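Local coordinates for Dps family DNA-binding stress response protein (Thermosynechococcus elongatus, PDB 2C41) that probably binds and oxidises iron and binds DNA as a twelve-subunit, ferritin-like stress protein of the Dps family, at residues T111-I119 with A129-Q140. Residues are numbered along the deposited sequence; the frame is centred on the assembly and turned at random.
Sequences TEMHQDAEI and ADLYTRLVQTHQ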
# COMPACT_ATOMS: atom_id res chain seq x y z
N THR C 111 35.77 -11.61 -8.38
CA THR C 111 36.75 -12.03 -9.39
C THR C 111 36.11 -12.98 -10.40
O THR C 111 36.24 -12.78 -11.61
CB THR C 111 38.00 -12.66 -8.75
OG1 THR C 111 38.70 -11.65 -8.02
CG2 THR C 111 38.94 -13.26 -9.81
N GLU C 112 35.42 -13.99 -9.90
CA GLU C 112 34.76 -14.97 -10.76
C GLU C 112 33.70 -14.35 -11.67
O GLU C 112 33.61 -14.72 -12.84
CB GLU C 112 34.16 -16.12 -9.95
CG GLU C 112 35.23 -17.05 -9.35
CD GLU C 112 34.66 -18.34 -8.80
OE1 GLU C 112 35.47 -19.21 -8.42
OE2 GLU C 112 33.42 -18.49 -8.73
N MET C 113 32.90 -13.43 -11.14
CA MET C 113 31.87 -12.79 -11.96
C MET C 113 32.47 -11.95 -13.10
O MET C 113 31.91 -11.91 -14.19
CB MET C 113 30.91 -11.96 -11.12
CG MET C 113 29.90 -12.83 -10.36
SD MET C 113 28.56 -11.82 -9.68
CE MET C 113 27.56 -13.12 -8.92
N HIS C 114 33.60 -11.30 -12.85
CA HIS C 114 34.28 -10.57 -13.92
C HIS C 114 34.79 -11.55 -14.99
O HIS C 114 34.62 -11.32 -16.18
CB HIS C 114 35.42 -9.71 -13.37
CG HIS C 114 34.96 -8.43 -12.74
ND1 HIS C 114 34.47 -8.37 -11.45
CD2 HIS C 114 34.92 -7.16 -13.22
CE1 HIS C 114 34.15 -7.12 -11.16
NE2 HIS C 114 34.40 -6.37 -12.22
N GLN C 115 35.40 -12.65 -14.54
CA GLN C 115 35.87 -13.69 -15.46
C GLN C 115 34.72 -14.31 -16.25
O GLN C 115 34.81 -14.49 -17.47
CB GLN C 115 36.65 -14.77 -14.70
CG GLN C 115 37.96 -14.26 -14.13
CD GLN C 115 38.70 -15.25 -13.25
OE1 GLN C 115 39.93 -15.19 -13.15
NE2 GLN C 115 37.97 -16.16 -12.59
N ASP C 116 33.63 -14.60 -15.55
CA ASP C 116 32.47 -15.25 -16.15
C ASP C 116 31.69 -14.32 -17.10
O ASP C 116 31.15 -14.78 -18.11
CB ASP C 116 31.56 -15.82 -15.07
CG ASP C 116 32.23 -16.92 -14.27
OD1 ASP C 116 31.74 -17.21 -13.16
OD2 ASP C 116 33.23 -17.52 -14.75
N ALA C 117 31.67 -13.03 -16.78
CA ALA C 117 31.09 -12.04 -17.70
C ALA C 117 31.88 -12.01 -19.01
O ALA C 117 31.30 -11.91 -20.09
CB ALA C 117 31.05 -10.65 -17.06
N GLU C 118 33.21 -12.11 -18.91
CA GLU C 118 34.06 -12.11 -20.10
C GLU C 118 33.78 -13.35 -20.96
O GLU C 118 33.70 -13.23 -22.18
CB GLU C 118 35.55 -12.00 -19.75
CG GLU C 118 36.39 -11.53 -20.95
CD GLU C 118 37.89 -11.43 -20.69
OE1 GLU C 118 38.66 -11.32 -21.68
OE2 GLU C 118 38.32 -11.46 -19.51
N ILE C 119 33.64 -14.50 -20.31
CA ILE C 119 33.32 -15.75 -21.00
C ILE C 119 31.97 -15.63 -21.72
O ILE C 119 31.86 -15.96 -22.91
CB ILE C 119 33.30 -16.96 -20.04
CG1 ILE C 119 34.73 -17.25 -19.55
CG2 ILE C 119 32.72 -18.20 -20.75
CD1 ILE C 119 34.80 -18.11 -18.30
N ALA C 129 26.13 -12.13 -19.61
CA ALA C 129 27.13 -11.12 -19.26
C ALA C 129 26.48 -10.00 -18.44
O ALA C 129 27.04 -9.54 -17.44
CB ALA C 129 27.79 -10.54 -20.51
N ASP C 130 25.28 -9.60 -18.84
CA ASP C 130 24.54 -8.55 -18.13
C ASP C 130 24.17 -8.99 -16.71
O ASP C 130 24.29 -8.20 -15.78
CB ASP C 130 23.27 -8.16 -18.90
CG ASP C 130 22.47 -7.09 -18.18
OD1 ASP C 130 22.96 -5.94 -18.10
OD2 ASP C 130 21.38 -7.40 -17.67
N LEU C 131 23.72 -10.23 -16.57
CA LEU C 131 23.37 -10.78 -15.27
C LEU C 131 24.57 -10.67 -14.32
O LEU C 131 24.44 -10.13 -13.22
CB LEU C 131 22.90 -12.23 -15.41
CG LEU C 131 22.48 -12.97 -14.12
CD1 LEU C 131 21.40 -12.21 -13.36
CD2 LEU C 131 22.03 -14.38 -14.45
N TYR C 132 25.73 -11.16 -14.76
CA TYR C 132 26.94 -11.08 -13.94
C TYR C 132 27.34 -9.64 -13.65
O TYR C 132 27.81 -9.32 -12.54
CB TYR C 132 28.10 -11.81 -14.63
CG TYR C 132 27.98 -13.32 -14.62
CD1 TYR C 132 28.31 -14.07 -15.76
CD2 TYR C 132 27.54 -14.01 -13.49
CE1 TYR C 132 28.20 -15.45 -15.76
CE2 TYR C 132 27.42 -15.39 -13.48
CZ TYR C 132 27.76 -16.11 -14.62
OH TYR C 132 27.67 -17.47 -14.60
N THR C 133 27.16 -8.77 -14.64
CA THR C 133 27.52 -7.35 -14.52
C THR C 133 26.65 -6.64 -13.47
O THR C 133 27.16 -5.82 -12.70
CB THR C 133 27.43 -6.64 -15.87
OG1 THR C 133 28.38 -7.23 -16.77
CG2 THR C 133 27.74 -5.15 -15.74
N ARG C 134 25.37 -6.98 -13.44
CA ARG C 134 24.46 -6.43 -12.42
C ARG C 134 24.76 -7.00 -11.03
O ARG C 134 24.92 -6.25 -10.06
CB ARG C 134 23.00 -6.69 -12.81
CG ARG C 134 21.98 -6.31 -11.72
CD ARG C 134 20.55 -6.25 -12.25
NE ARG C 134 20.15 -7.46 -12.97
CZ ARG C 134 19.73 -8.59 -12.39
NH1 ARG C 134 19.38 -9.62 -13.16
NH2 ARG C 134 19.63 -8.70 -11.06
N LEU C 135 24.85 -8.32 -10.95
CA LEU C 135 25.03 -8.99 -9.66
C LEU C 135 26.34 -8.63 -8.98
O LEU C 135 26.40 -8.49 -7.76
CB LEU C 135 24.89 -10.51 -9.79
CG LEU C 135 23.53 -11.07 -10.24
CD1 LEU C 135 23.52 -12.60 -10.07
CD2 LEU C 135 22.36 -10.41 -9.49
N VAL C 136 27.40 -8.47 -9.77
CA VAL C 136 28.71 -8.18 -9.18
C VAL C 136 28.71 -6.85 -8.39
O VAL C 136 29.43 -6.72 -7.40
CB VAL C 136 29.86 -8.28 -10.22
CG1 VAL C 136 29.94 -7.03 -11.08
CG2 VAL C 136 31.20 -8.57 -9.54
N GLN C 137 27.87 -5.90 -8.81
CA GLN C 137 27.79 -4.60 -8.13
C GLN C 137 27.23 -4.75 -6.71
O GLN C 137 27.65 -4.05 -5.79
CB GLN C 137 26.98 -3.60 -8.95
CG GLN C 137 27.63 -3.30 -10.31
CD GLN C 137 26.72 -2.54 -11.24
OE1 GLN C 137 26.26 -3.07 -12.28
NE2 GLN C 137 26.42 -1.30 -10.88
N THR C 138 26.28 -5.67 -6.55
CA THR C 138 25.75 -5.97 -5.21
C THR C 138 26.85 -6.58 -4.33
O THR C 138 27.00 -6.20 -3.17
CB THR C 138 24.51 -6.88 -5.32
OG1 THR C 138 23.47 -6.13 -5.97
CG2 THR C 138 24.03 -7.34 -3.95
N HIS C 139 27.62 -7.51 -4.88
CA HIS C 139 28.77 -8.06 -4.15
C HIS C 139 29.79 -6.98 -3.77
O HIS C 139 30.35 -6.99 -2.66
CB HIS C 139 29.42 -9.19 -4.95
CG HIS C 139 28.73 -10.50 -4.76
ND1 HIS C 139 27.88 -11.04 -5.70
CD2 HIS C 139 28.74 -11.35 -3.72
CE1 HIS C 139 27.41 -12.19 -5.24
NE2 HIS C 139 27.91 -12.40 -4.04
N GLN C 140 30.02 -6.04 -4.69
CA GLN C 140 30.94 -4.93 -4.41
C GLN C 140 30.41 -4.04 -3.28
O GLN C 140 31.19 -3.56 -2.45
CB GLN C 140 31.24 -4.15 -5.69
CG GLN C 140 32.10 -4.98 -6.64
CD GLN C 140 32.16 -4.45 -8.06
OE1 GLN C 140 31.19 -3.87 -8.58
NE2 GLN C 140 33.29 -4.68 -8.72
O HOH W 1 33.14 -3.89 -11.67
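Met113 enters helix 126-149 as a knob, set in a hole formed by Tyr132, Leu135, Val136 and His139. With CG beside the backbone N (chi1 -76°) and the chain extended beyond it, the thioether reaches across the interface: SD lies 3.5 Å from Val136 N, and CE ends 3.8 Å from Leu135 CB while also packing obliquely against the His139 ring. Nearer the backbone, Met113 CB packs against Val136 CG2. Tyr132 makes the return move, laying one ring face against Asp116 CB, a CH-pi contact with the methylene 3.9 Å from the ring centroid. The CA atoms of Ala117 and Ala129, 4.4 Å apart, mark the closest pass of the two backbones, and Ala117 CB rests on Tyr132 CB. At the other flank, His114 CE1 touches Val136 CG2 at 3.7 Å, and the imidazole edge is turned to the Gln140 amide, whose plane is inclined 54° to the ring. One water joins the two, 2.8 Å from His114 NE2 and accepting from Gln140 NE2; no direct hydrogen bond crosses between the segments.

The polar ends are positioned from further out. His114 ND1 bonds to Ile110 O one turn back, and Gln140 OE1 is held by Arg65 of a second subunit, so this flank borders a subunit interface. Tyr132 OH bonds to Thr14 OG1, while Arg17 forms salt bridges with Asp116 and Glu112, tying both segments to helix 6-35. Helix 41-68 covers the Leu135 and His139 side. The segment axes approach to 8.4 Å and run nearly antiparallel, with a signed crossing angle of -160°, as expected for consecutive helices joined by a short connection in the four-helix bundle of the ferritin-like Dps subunit.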